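Local coordinates for protein glycerophosphodiester phosphodiesterase (Thermotoga maritima, PDB 1O1Z) that belongs to the glycerophosphodiester phosphodiesterase family of TIM-barrel proteins, a single chain built around a closed sheet of mainly parallel strands flanked by helices, at residues 17-22 against 45-50; 37-42 against 226-231; 100-105 against 125-130; 129-134 against 144-149. One frame throughout, in Å; residues are numbered along the deposited sequence.

Interaction 1: 17-22 against 45-50; sequences GHRGYS and ELDVRL
In the parallel pairing of strand 14-18 with strand 43-50, His18 lies beside Glu45, and their CA atoms are 5.0 Å apart. Glu45 N donates to Gly17 O at 2.9 Å and 172°, from one face of that carbonyl plane. Gly20 N reaches the same oxygen from the opposite face and closes the type II turn 17-20. Past the bridge, Arg19 N makes two weak bonds across the pair, to Glu45 O and OE1. The two strands belong to a beta-alpha-beta unit of the TIM barrel, with helix 30-38 between them. His18 and Glu45 both carry CG anti to the backbone N (chi1 -178° for His18), and the ring and carboxylate run side by side with planes 24° apart. Glu45 OE1 comes 3.2 Å from His18 CD2, while His18 ND1 is hydrogen-bonded to Asp225. Arg19 CG sits over the centre of the imidazole, 4.0 Å above its plane. A water in the guanidinium plane accepts from Arg19 NE at 2.9 Å. Asp47 OD1 lies well out of that plane, 3.7 Å from Arg19 NE, in a long salt bridge of charge alone; Glu27 pairs with Arg19 NH1, and Asn28 donates to Asp47 OD1.

Interaction 2: 37-42 against 226-231; sequences IEAGAN and EVELFV
Ala39 meets helix 227-232 with its methyl group, against Val227 and Glu228. Ala39 CB is 3.8 Å from Val227 CG1 and 3.7 Å from Glu228 CG, so it touches a methyl on one residue and the aliphatic part of a carboxylate chain on the next. The Glu228 chain runs extended beyond CG; in the conformer modelled, OE2 pairs with Tyr21 OH and Lys24 NZ, and CG makes the contact here. No hydrogen bond crosses between the two segments, and the fit rests on apolar and backbone packing. The backbone of Ala39 also contributes, its O lying 3.6 Å from Val231 CG1. Gly40 follows with a phi of 101°, the first residue to leave helical angles after helix 30-38. With two bonds back into the last turn, one of them Gly40 N to Ile37 O at 3.0 Å, this is a Schellman motif, which ends the helix and turns the chain toward strand 43-50 of the TIM barrel. At the turn the bare backbone is what packs: Gly40 C is 3.7 Å from Val231 CG2, a branch of the residue one helical turn beyond Val227. Ala41 comes next, its N 3.8 Å from Val231 CG2. Its methyl shares Val227 CG1 with that of Ala39, approaching equally closely. Val227 CG1 is anti to the backbone N (chi1 174°), which brings this branch against both alanine methyls.

Interaction 3: 100-105 against 125-130; sequences VSDDKI and KRKNLI. With NA (sodium ion), chain B.
Arg126 grips the carbonyl of Val100 end-on with two nitrogens on one oxygen. NH2 to Val100 O is 2.8 Å and NH1 to Val100 O is 3.0 Å. The oxygen lies within about 5° of the guanidinium plane; NH1 arrives nearly in line with the C=O, whereas NH2 stands above the carbonyl plane. The second polar link is straighter: Asn128 ND2 donates to Asp102 O at 2.8 Å and 179°, with donor and acceptor each in the other's plane. Waters add bridges, one joining Asp102 OD2 to Lys127 N, another accepting from Arg126 NH2 within hydrogen-bonding distance of Lys104 O and Lys127 O. Asp102 CA covers one face of the guanidinium, 3.6 Å above it and offset toward the rim. Beside it the extended Lys127 chain brings CE to 3.6 Å from Asp102 O, its amine staying beyond salt-bridge range of Asp102. Farther inward, Ile105 CG2 meets Ile130 CD1 at 3.9 Å. The backbone oxygen of Arg126, on its far end from the guanidinium, binds the sodium ion at 2.2 Å, together with a water and Ser123 O. The contact ties the turn 101-104, between helix 93-99 and strand 105-110, to the chain linking helix 116-123 with strand 129-133.

Interaction 4: 129-134 against 144-149; sequences LIFSSF and KGTKYG
Phe131 lays the CD2-CE2 side of its ring against Thr146, the two side chains crossing at about a right angle. Phe131 CE2 is 3.7 Å from Thr146 CB, and CD2 is 3.5 Å from Thr146 OG1, a hydroxyl hydrogen-bonded to Phe143 O. Two backbone bonds lace the parallel strands on either side of the Phe131-Tyr148 bridge: Phe131 N to Lys147 O at 3.0 Å and Gly149 N to Phe131 O at 2.8 Å. Lys147 folds back on the neighbouring strand. Bends at chi3 (-54°) and chi4 (-75°) place CE and NZ near Leu129, and NZ donates to Leu129 O at 3.0 Å from above the carbonyl plane, 49° out of it. That oxygen also accepts a hydrogen bond from a water which in turn accepts from Lys147 N. Lys147 CE packs on Ile130 CG1 at 3.8 Å, and its charge has a cation-pi partner in Tyr173. Ser132 CB lies 3.2 Å from Gly149 O, while its hydroxyl bonds to Asn107. Strands 129-133 and 148-151 form a beta-alpha-beta unit with helix 136-142; Phe131 and Thr146 also touch helix 116-123, whereas Ile130 and Ser132, on the other face, meet strand 174-178.

How the interactions relate
Interactions 1, 3 and 4 all reach the same barrel sheet; interaction 2 joins the end of helix 30-38 and the loop after it to helix 227-232. Interaction 1 touches interaction 2 through Tyr21, whose OH lies 2.6 Å from Glu228 OE2, a probable hydrogen bond, and through Gly17, whose CA packs on Val227 CG2. Interaction 2 meets interaction 3 where Asn42 O and Ile105 N are 3.0 Å apart, a probable hydrogen bond from the start of strand 105-110 to the residue just ahead of strand 43-50. Interactions 3 and 4 share Leu129 and Ile130; the sodium ion of interaction 3 lies about 4 Å from the Leu129 side chain. Interactions 2 and 4 have centres about 23 Å apart.

Interaction 1: 17-22 against 45-50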
loop_
_atom_site.group_PDB
_atom_site.type_symbol
_atom_site.label_atom_id
_atom_site.label_comp_id
_atom_site.label_asym_id
_atom_site.label_seq_id
_atom_site.Cartn_x
_atom_site.Cartn_y
_atom_site.Cartn_z
ATOM N N GLY A 17 6.015 -0.439 6.067
ATOM C CA GLY A 17 6.245 -1.874 6.008
ATOM C C GLY A 17 5.297 -2.536 5.039
ATOM O O GLY A 17 4.085 -2.505 5.235
ATOM N N HIS A 18 5.844 -3.136 3.987
ATOM C CA HIS A 18 5.097 -3.824 2.945
ATOM C C HIS A 18 4.464 -5.097 3.487
ATOM O O HIS A 18 5.170 -6.058 3.812
ATOM C CB HIS A 18 6.057 -4.172 1.808
ATOM C CG HIS A 18 5.408 -4.851 0.659
ATOM N ND1 HIS A 18 5.846 -6.058 0.171
ATOM C CD2 HIS A 18 4.330 -4.508 -0.085
ATOM C CE1 HIS A 18 5.081 -6.421 -0.849
ATOM N NE2 HIS A 18 4.146 -5.508 -1.021
ATOM N N ARG A 19 3.138 -5.076 3.634
ATOM C CA ARG A 19 2.435 -6.161 4.329
ATOM C C ARG A 19 2.932 -6.308 5.770
ATOM O O ARG A 19 2.976 -7.398 6.345
ATOM C CB ARG A 19 2.539 -7.458 3.532
ATOM C CG ARG A 19 2.286 -7.308 2.068
ATOM C CD ARG A 19 2.247 -8.609 1.298
ATOM N NE ARG A 19 2.293 -8.348 -0.128
ATOM C CZ ARG A 19 2.610 -9.230 -1.056
ATOM N NH1 ARG A 19 2.877 -10.484 -0.744
ATOM N NH2 ARG A 19 2.681 -8.846 -2.324
ATOM N N GLY A 20 3.272 -5.180 6.381
ATOM C CA GLY A 20 3.918 -5.153 7.684
ATOM C C GLY A 20 5.420 -5.387 7.573
ATOM O O GLY A 20 6.008 -5.126 6.531
ATOM N N TYR A 21 6.036 -5.876 8.652
ATOM C CA TYR A 21 7.455 -6.204 8.646
ATOM C C TYR A 21 7.564 -7.615 8.086
ATOM O O TYR A 21 7.838 -8.578 8.803
ATOM C CB TYR A 21 8.043 -6.114 10.048
ATOM C CG TYR A 21 9.556 -6.071 10.129
ATOM C CD1 TYR A 21 10.358 -6.391 9.030
ATOM C CD2 TYR A 21 10.177 -5.722 11.301
ATOM C CE1 TYR A 21 11.720 -6.348 9.099
ATOM C CE2 TYR A 21 11.550 -5.675 11.389
ATOM C CZ TYR A 21 12.320 -5.982 10.291
ATOM O OH TYR A 21 13.698 -5.922 10.382
ATOM N N SER A 22 7.355 -7.722 6.779
ATOM C CA SER A 22 7.132 -9.028 6.165
ATOM C C SER A 22 8.423 -9.811 5.917
ATOM O O SER A 22 8.355 -10.980 5.623
ATOM C CB SER A 22 6.312 -8.863 4.888
ATOM O OG SER A 22 6.994 -8.045 3.958
ATOM N N GLU A 45 1.757 -0.844 4.714
ATOM C CA GLU A 45 0.929 -1.053 3.526
ATOM C C GLU A 45 0.285 -2.413 3.674
ATOM O O GLU A 45 0.909 -3.375 4.161
ATOM C CB GLU A 45 1.801 -0.962 2.269
ATOM C CG GLU A 45 1.095 -1.130 0.943
ATOM C CD GLU A 45 0.825 -2.576 0.531
ATOM O OE1 GLU A 45 1.498 -3.511 1.028
ATOM O OE2 GLU A 45 -0.089 -2.783 -0.321
ATOM N N LEU A 46 -0.965 -2.519 3.238
ATOM C CA LEU A 46 -1.674 -3.792 3.293
ATOM C C LEU A 46 -2.673 -3.886 2.161
ATOM O O LEU A 46 -2.949 -2.895 1.493
ATOM C CB LEU A 46 -2.326 -3.959 4.657
ATOM C CG LEU A 46 -3.327 -2.903 5.114
ATOM C CD1 LEU A 46 -4.693 -3.072 4.443
ATOM C CD2 LEU A 46 -3.484 -2.935 6.620
ATOM N N ASP A 47 -3.227 -5.078 1.949
ATOM C CA ASP A 47 -4.078 -5.392 0.826
ATOM C C ASP A 47 -5.440 -5.840 1.318
ATOM O O ASP A 47 -5.493 -6.653 2.227
ATOM C CB ASP A 47 -3.470 -6.559 0.072
ATOM C CG ASP A 47 -2.035 -6.301 -0.273
ATOM O OD1 ASP A 47 -1.094 -6.913 0.310
ATOM O OD2 ASP A 47 -1.770 -5.365 -1.067
ATOM N N VAL A 48 -6.518 -5.325 0.714
ATOM C CA VAL A 48 -7.870 -5.656 1.147
ATOM C C VAL A 48 -8.745 -6.256 0.063
ATOM O O VAL A 48 -8.680 -5.882 -1.121
ATOM C CB VAL A 48 -8.610 -4.459 1.811
ATOM C CG1 VAL A 48 -7.918 -4.045 3.085
ATOM C CG2 VAL A 48 -8.794 -3.283 0.871
ATOM N N ARG A 49 -9.602 -7.182 0.525
ATOM C CA ARG A 49 -10.535 -7.938 -0.294
ATOM C C ARG A 49 -11.798 -8.204 0.525
ATOM O O ARG A 49 -11.838 -7.936 1.729
ATOM C CB ARG A 49 -9.935 -9.292 -0.666
ATOM C CG ARG A 49 -8.724 -9.191 -1.572
ATOM C CD ARG A 49 -8.202 -10.560 -1.955
ATOM N NE ARG A 49 -7.137 -10.432 -2.921
ATOM C CZ ARG A 49 -7.281 -10.324 -4.225
ATOM N NH1 ARG A 49 -8.479 -10.343 -4.810
ATOM N NH2 ARG A 49 -6.197 -10.228 -4.996
ATOM N N LEU A 50 -12.812 -8.750 -0.121
ATOM C CA LEU A 50 -14.032 -9.137 0.593
ATOM C C LEU A 50 -14.147 -10.623 0.851
ATOM O O LEU A 50 -13.854 -11.468 -0.006
ATOM C CB LEU A 50 -15.285 -8.774 -0.178
ATOM C CG LEU A 50 -15.627 -7.331 -0.360
ATOM C CD1 LEU A 50 -17.014 -7.257 -1.033
ATOM C CD2 LEU A 50 -15.592 -6.550 0.937
HETATM O O HOH W 1 1.042 -5.772 -0.578
#

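Interaction 2: 37-42 against 226-231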
loop_
_atom_site.group_PDB
_atom_site.type_symbol
_atom_site.label_atom_id
_atom_site.label_comp_id
_atom_site.label_asym_id
_atom_site.label_seq_id
_atom_site.Cartn_x
_atom_site.Cartn_y
_atom_site.Cartn_z
ATOM N N ILE A 37 5.711 -1.247 13.246
ATOM C CA ILE A 37 5.592 -0.025 14.050
ATOM C C ILE A 37 6.604 -0.028 15.196
ATOM O O ILE A 37 7.252 0.984 15.480
ATOM C CB ILE A 37 4.131 0.137 14.575
ATOM C CG1 ILE A 37 3.114 0.166 13.435
ATOM C CG2 ILE A 37 4.016 1.380 15.469
ATOM C CD1 ILE A 37 3.416 1.156 12.336
ATOM N N GLU A 38 6.799 -1.190 15.820
ATOM C CA GLU A 38 7.788 -1.303 16.893
ATOM C C GLU A 38 9.209 -1.015 16.402
ATOM O O GLU A 38 10.052 -0.511 17.147
ATOM C CB GLU A 38 7.739 -2.697 17.508
ATOM C CG GLU A 38 6.479 -2.974 18.299
ATOM C CD GLU A 38 6.357 -4.444 18.708
ATOM O OE1 GLU A 38 7.402 -5.091 18.964
ATOM O OE2 GLU A 38 5.216 -4.955 18.765
ATOM N N ALA A 39 9.467 -1.376 15.146
ATOM C CA ALA A 39 10.764 -1.192 14.492
ATOM C C ALA A 39 11.001 0.242 14.007
ATOM O O ALA A 39 12.083 0.569 13.509
ATOM C CB ALA A 39 10.911 -2.179 13.346
ATOM N N GLY A 40 9.995 1.089 14.160
ATOM C CA GLY A 40 10.111 2.501 13.860
ATOM C C GLY A 40 9.535 2.961 12.535
ATOM O O GLY A 40 9.772 4.116 12.143
ATOM N N ALA A 41 8.776 2.103 11.854
ATOM C CA ALA A 41 8.140 2.481 10.588
ATOM C C ALA A 41 7.158 3.626 10.827
ATOM O O ALA A 41 6.563 3.753 11.899
ATOM C CB ALA A 41 7.441 1.328 9.931
ATOM N N ASN A 42 6.963 4.449 9.809
ATOM C CA ASN A 42 5.933 5.474 9.864
ATOM C C ASN A 42 4.534 4.891 9.665
ATOM O O ASN A 42 3.544 5.570 9.915
ATOM C CB ASN A 42 6.195 6.514 8.792
ATOM C CG ASN A 42 7.492 7.223 9.006
ATOM O OD1 ASN A 42 8.521 6.847 8.481
ATOM N ND2 ASN A 42 7.469 8.209 9.908
ATOM N N GLU A 226 11.907 -4.729 4.513
ATOM C CA GLU A 226 13.038 -4.664 5.446
ATOM C C GLU A 226 12.949 -3.412 6.300
ATOM O O GLU A 226 13.728 -2.465 6.165
ATOM C CB GLU A 226 14.347 -4.712 4.666
ATOM C CG GLU A 226 14.604 -6.037 3.978
ATOM C CD GLU A 226 15.077 -7.145 4.924
ATOM O OE1 GLU A 226 15.285 -6.908 6.145
ATOM O OE2 GLU A 226 15.255 -8.280 4.441
ATOM N N VAL A 227 11.983 -3.425 7.220
ATOM C CA VAL A 227 11.671 -2.230 7.978
ATOM C C VAL A 227 12.823 -1.688 8.815
ATOM O O VAL A 227 13.158 -0.500 8.733
ATOM C CB VAL A 227 10.421 -2.430 8.864
ATOM C CG1 VAL A 227 10.197 -1.231 9.746
ATOM C CG2 VAL A 227 9.212 -2.719 8.005
ATOM N N GLU A 228 13.458 -2.522 9.643
ATOM C CA GLU A 228 14.529 -2.012 10.502
ATOM C C GLU A 228 15.679 -1.434 9.687
ATOM O O GLU A 228 16.231 -0.407 10.029
ATOM C CB GLU A 228 15.099 -3.100 11.419
ATOM C CG GLU A 228 14.171 -3.594 12.513
ATOM C CD GLU A 228 14.761 -4.792 13.257
ATOM O OE1 GLU A 228 15.430 -4.560 14.285
ATOM O OE2 GLU A 228 14.598 -5.960 12.803
ATOM N N LEU A 229 16.043 -2.118 8.602
ATOM C CA LEU A 229 17.098 -1.652 7.718
ATOM C C LEU A 229 16.810 -0.230 7.245
ATOM O O LEU A 229 17.624 0.648 7.357
ATOM C CB LEU A 229 17.226 -2.607 6.535
ATOM C CG LEU A 229 18.180 -2.227 5.402
ATOM C CD1 LEU A 229 19.579 -1.984 5.898
ATOM C CD2 LEU A 229 18.126 -3.328 4.337
ATOM N N PHE A 230 15.613 -0.003 6.707
ATOM C CA PHE A 230 15.321 1.264 6.088
ATOM C C PHE A 230 15.090 2.367 7.112
ATOM O O PHE A 230 15.454 3.532 6.905
ATOM C CB PHE A 230 14.163 1.100 5.086
ATOM C CG PHE A 230 14.617 0.581 3.766
ATOM C CD1 PHE A 230 15.076 -0.708 3.626
ATOM C CD2 PHE A 230 14.618 1.407 2.655
ATOM C CE1 PHE A 230 15.560 -1.179 2.392
ATOM C CE2 PHE A 230 15.071 0.937 1.433
ATOM C CZ PHE A 230 15.550 -0.360 1.311
ATOM N N VAL A 231 14.551 1.999 8.260
ATOM C CA VAL A 231 14.460 2.955 9.361
ATOM C C VAL A 231 15.850 3.453 9.772
ATOM O O VAL A 231 16.054 4.644 9.980
ATOM C CB VAL A 231 13.680 2.367 10.552
ATOM C CG1 VAL A 231 13.819 3.269 11.791
ATOM C CG2 VAL A 231 12.211 2.160 10.175
#

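Interaction 3: 100-105 against 125-130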
loop_
_atom_site.group_PDB
_atom_site.type_symbol
_atom_site.label_atom_id
_atom_site.label_comp_id
_atom_site.label_asym_id
_atom_site.label_seq_id
_atom_site.Cartn_x
_atom_site.Cartn_y
_atom_site.Cartn_z
ATOM N N VAL A 100 -3.227 -0.582 15.397
ATOM C CA VAL A 100 -2.259 0.373 14.873
ATOM C C VAL A 100 -2.778 1.780 15.165
ATOM O O VAL A 100 -3.883 2.136 14.755
ATOM C CB VAL A 100 -2.056 0.192 13.349
ATOM C CG1 VAL A 100 -1.105 1.252 12.780
ATOM C CG2 VAL A 100 -1.525 -1.209 13.051
ATOM N N SER A 101 -1.996 2.538 15.910
ATOM C CA SER A 101 -2.349 3.895 16.299
ATOM C C SER A 101 -2.592 4.760 15.073
ATOM O O SER A 101 -1.883 4.657 14.086
ATOM C CB SER A 101 -1.223 4.497 17.139
ATOM O OG SER A 101 -1.330 5.915 17.219
ATOM N N ASP A 102 -3.575 5.642 15.163
ATOM C CA ASP A 102 -3.896 6.554 14.077
ATOM C C ASP A 102 -2.895 7.674 13.856
ATOM O O ASP A 102 -3.074 8.469 12.929
ATOM C CB ASP A 102 -5.314 7.108 14.230
ATOM C CG ASP A 102 -5.478 8.033 15.399
ATOM O OD1 ASP A 102 -4.551 8.281 16.229
ATOM O OD2 ASP A 102 -6.586 8.556 15.590
ATOM N N ASP A 103 -1.828 7.722 14.650
ATOM C CA ASP A 103 -0.680 8.545 14.300
ATOM C C ASP A 103 0.210 7.898 13.248
ATOM O O ASP A 103 1.104 8.556 12.690
ATOM C CB ASP A 103 0.181 8.808 15.524
ATOM C CG ASP A 103 -0.512 9.670 16.543
ATOM O OD1 ASP A 103 -0.635 9.230 17.704
ATOM O OD2 ASP A 103 -0.976 10.797 16.270
ATOM N N LYS A 104 -0.029 6.624 12.986
ATOM C CA LYS A 104 0.733 5.903 11.970
ATOM C C LYS A 104 -0.086 5.805 10.700
ATOM O O LYS A 104 -1.319 5.757 10.729
ATOM C CB LYS A 104 1.079 4.500 12.466
ATOM C CG LYS A 104 1.777 4.440 13.804
ATOM C CD LYS A 104 3.115 5.093 13.790
ATOM C CE LYS A 104 3.657 5.272 15.224
ATOM N NZ LYS A 104 5.048 5.726 15.181
ATOM N N ILE A 105 0.602 5.746 9.568
ATOM C CA ILE A 105 -0.048 5.703 8.261
ATOM C C ILE A 105 -0.439 4.284 7.931
ATOM O O ILE A 105 0.361 3.343 8.117
ATOM C CB ILE A 105 0.931 6.246 7.192
ATOM C CG1 ILE A 105 1.252 7.716 7.496
ATOM C CG2 ILE A 105 0.445 6.001 5.774
ATOM C CD1 ILE A 105 2.430 8.251 6.719
ATOM N N LYS A 125 -14.122 6.998 10.120
ATOM C CA LYS A 125 -13.722 7.404 11.460
ATOM C C LYS A 125 -12.212 7.620 11.651
ATOM O O LYS A 125 -11.787 8.187 12.660
ATOM C CB LYS A 125 -14.156 6.316 12.434
ATOM C CG LYS A 125 -13.461 4.967 12.213
ATOM C CD LYS A 125 -13.967 3.895 13.144
ATOM C CE LYS A 125 -13.780 2.514 12.535
ATOM N NZ LYS A 125 -14.848 2.182 11.531
ATOM N N ARG A 126 -11.413 7.126 10.713
ATOM C CA ARG A 126 -9.986 6.956 10.924
ATOM C C ARG A 126 -9.170 7.914 10.055
ATOM O O ARG A 126 -9.414 7.981 8.859
ATOM C CB ARG A 126 -9.698 5.515 10.519
ATOM C CG ARG A 126 -8.301 5.150 10.447
ATOM C CD ARG A 126 -7.751 4.874 11.752
ATOM N NE ARG A 126 -6.371 4.464 11.624
ATOM C CZ ARG A 126 -5.743 3.745 12.521
ATOM N NH1 ARG A 126 -6.391 3.297 13.621
ATOM N NH2 ARG A 126 -4.469 3.474 12.318
ATOM N N LYS A 127 -8.199 8.625 10.631
ATOM C CA LYS A 127 -7.273 9.450 9.860
ATOM C C LYS A 127 -5.973 8.707 9.448
ATOM O O LYS A 127 -5.772 7.524 9.761
ATOM C CB LYS A 127 -6.920 10.743 10.601
ATOM C CG LYS A 127 -6.013 10.554 11.804
ATOM C CD LYS A 127 -5.654 11.805 12.542
ATOM C CE LYS A 127 -4.840 11.477 13.806
ATOM N NZ LYS A 127 -4.687 12.599 14.733
ATOM N N ASN A 128 -5.141 9.396 8.682
ATOM C CA ASN A 128 -3.843 8.888 8.211
ATOM C C ASN A 128 -3.945 7.622 7.365
ATOM O O ASN A 128 -3.139 6.708 7.492
ATOM C CB ASN A 128 -2.850 8.740 9.370
ATOM C CG ASN A 128 -2.226 10.066 9.745
ATOM O OD1 ASN A 128 -1.807 10.834 8.848
ATOM N ND2 ASN A 128 -2.099 10.321 11.027
ATOM N N LEU A 129 -4.888 7.621 6.441
ATOM C CA LEU A 129 -5.039 6.569 5.460
ATOM C C LEU A 129 -4.663 7.069 4.081
ATOM O O LEU A 129 -4.930 8.242 3.735
ATOM C CB LEU A 129 -6.480 6.087 5.415
ATOM C CG LEU A 129 -6.999 5.565 6.725
ATOM C CD1 LEU A 129 -8.437 5.154 6.574
ATOM C CD2 LEU A 129 -6.158 4.396 7.265
ATOM N N ILE A 130 -4.034 6.199 3.304
ATOM C CA ILE A 130 -3.808 6.405 1.885
ATOM C C ILE A 130 -4.393 5.207 1.154
ATOM O O ILE A 130 -4.016 4.077 1.444
ATOM C CB ILE A 130 -2.310 6.504 1.537
ATOM C CG1 ILE A 130 -1.632 7.643 2.271
ATOM C CG2 ILE A 130 -2.142 6.697 0.026
ATOM C CD1 ILE A 130 -0.082 7.532 2.261
HETATM NA NA NA B . -10.869 8.544 7.282
HETATM O O HOH W 2 -8.269 8.398 13.636
HETATM O O HOH W 3 -3.979 5.292 10.218
HETATM O O HOH W 4 -11.122 7.877 5.010
#

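Interaction 4: 129-134 against 144-149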
loop_
_atom_site.group_PDB
_atom_site.type_symbol
_atom_site.label_atom_id
_atom_site.label_comp_id
_atom_site.label_asym_id
_atom_site.label_seq_id
_atom_site.Cartn_x
_atom_site.Cartn_y
_atom_site.Cartn_z
ATOM N N LEU A 129 -4.888 7.621 6.441
ATOM C CA LEU A 129 -5.039 6.569 5.460
ATOM C C LEU A 129 -4.663 7.069 4.081
ATOM O O LEU A 129 -4.930 8.242 3.735
ATOM C CB LEU A 129 -6.480 6.087 5.415
ATOM C CG LEU A 129 -6.999 5.565 6.725
ATOM C CD1 LEU A 129 -8.437 5.154 6.574
ATOM C CD2 LEU A 129 -6.158 4.396 7.265
ATOM N N ILE A 130 -4.034 6.199 3.304
ATOM C CA ILE A 130 -3.808 6.405 1.885
ATOM C C ILE A 130 -4.393 5.207 1.154
ATOM O O ILE A 130 -4.016 4.077 1.444
ATOM C CB ILE A 130 -2.310 6.504 1.537
ATOM C CG1 ILE A 130 -1.632 7.643 2.271
ATOM C CG2 ILE A 130 -2.142 6.697 0.026
ATOM C CD1 ILE A 130 -0.082 7.532 2.261
ATOM N N PHE A 131 -5.341 5.437 0.247
ATOM C CA PHE A 131 -5.942 4.367 -0.568
ATOM C C PHE A 131 -5.193 4.279 -1.867
ATOM O O PHE A 131 -5.005 5.292 -2.536
ATOM C CB PHE A 131 -7.420 4.658 -0.844
ATOM C CG PHE A 131 -8.205 4.862 0.425
ATOM C CD1 PHE A 131 -8.577 3.754 1.199
ATOM C CD2 PHE A 131 -8.503 6.136 0.886
ATOM C CE1 PHE A 131 -9.295 3.962 2.402
ATOM C CE2 PHE A 131 -9.194 6.308 2.081
ATOM C CZ PHE A 131 -9.582 5.188 2.824
ATOM N N SER A 132 -4.783 3.090 -2.266
ATOM C CA SER A 132 -4.113 2.942 -3.526
ATOM C C SER A 132 -4.689 1.763 -4.281
ATOM O O SER A 132 -5.393 0.902 -3.733
ATOM C CB SER A 132 -2.605 2.776 -3.345
ATOM O OG SER A 132 -2.301 1.657 -2.519
ATOM N N SER A 133 -4.421 1.760 -5.578
ATOM C CA SER A 133 -4.896 0.709 -6.462
ATOM C C SER A 133 -4.218 0.851 -7.808
ATOM O O SER A 133 -3.850 1.956 -8.235
ATOM C CB SER A 133 -6.417 0.781 -6.645
ATOM O OG SER A 133 -6.897 -0.284 -7.467
ATOM N N PHE A 134 -4.072 -0.277 -8.519
ATOM C CA PHE A 134 -3.696 -0.223 -9.921
ATOM C C PHE A 134 -4.896 0.155 -10.833
ATOM O O PHE A 134 -4.723 0.455 -12.014
ATOM C CB PHE A 134 -3.123 -1.598 -10.356
ATOM C CG PHE A 134 -1.761 -1.916 -9.777
ATOM C CD1 PHE A 134 -0.616 -1.429 -10.384
ATOM C CD2 PHE A 134 -1.634 -2.662 -8.628
ATOM C CE1 PHE A 134 0.650 -1.728 -9.867
ATOM C CE2 PHE A 134 -0.376 -2.934 -8.091
ATOM C CZ PHE A 134 0.762 -2.445 -8.724
ATOM N N LYS A 144 -12.621 10.356 -4.465
ATOM C CA LYS A 144 -12.479 11.790 -4.318
ATOM C C LYS A 144 -12.775 12.194 -2.885
ATOM O O LYS A 144 -13.652 11.635 -2.238
ATOM C CB LYS A 144 -13.363 12.560 -5.280
ATOM C CG LYS A 144 -13.037 12.402 -6.763
ATOM C CD LYS A 144 -11.597 12.776 -7.035
ATOM C CE LYS A 144 -11.269 12.972 -8.479
ATOM N NZ LYS A 144 -9.848 13.404 -8.526
ATOM N N GLY A 145 -12.029 13.179 -2.407
ATOM C CA GLY A 145 -12.153 13.592 -1.015
ATOM C C GLY A 145 -11.433 12.735 0.013
ATOM O O GLY A 145 -11.608 12.910 1.225
ATOM N N THR A 146 -10.611 11.807 -0.457
ATOM C CA THR A 146 -9.692 11.024 0.363
ATOM C C THR A 146 -8.301 11.174 -0.243
ATOM O O THR A 146 -8.167 11.635 -1.395
ATOM C CB THR A 146 -10.035 9.517 0.382
ATOM O OG1 THR A 146 -9.674 8.887 -0.873
ATOM C CG2 THR A 146 -11.515 9.244 0.615
ATOM N N LYS A 147 -7.279 10.765 0.504
ATOM C CA LYS A 147 -5.915 10.667 -0.021
ATOM C C LYS A 147 -5.781 9.378 -0.787
ATOM O O LYS A 147 -5.936 8.291 -0.214
ATOM C CB LYS A 147 -4.871 10.633 1.090
ATOM C CG LYS A 147 -4.865 11.828 1.946
ATOM C CD LYS A 147 -3.518 12.075 2.627
ATOM C CE LYS A 147 -2.987 10.959 3.406
ATOM N NZ LYS A 147 -3.667 10.742 4.694
ATOM N N TYR A 148 -5.507 9.469 -2.071
ATOM C CA TYR A 148 -5.253 8.290 -2.836
ATOM C C TYR A 148 -4.035 8.422 -3.671
ATOM O O TYR A 148 -3.585 9.526 -3.998
ATOM C CB TYR A 148 -6.440 7.854 -3.661
ATOM C CG TYR A 148 -6.917 8.752 -4.765
ATOM C CD1 TYR A 148 -6.288 8.769 -6.017
ATOM C CD2 TYR A 148 -8.096 9.460 -4.625
ATOM C CE1 TYR A 148 -6.804 9.541 -7.069
ATOM C CE2 TYR A 148 -8.633 10.196 -5.671
ATOM C CZ TYR A 148 -7.975 10.231 -6.901
ATOM O OH TYR A 148 -8.543 10.963 -7.914
ATOM N N GLY A 149 -3.508 7.235 -3.977
ATOM C CA GLY A 149 -2.302 7.099 -4.710
ATOM C C GLY A 149 -2.472 6.115 -5.843
ATOM O O GLY A 149 -2.978 4.996 -5.684
HETATM O O HOH W 5 -7.505 9.232 2.926
#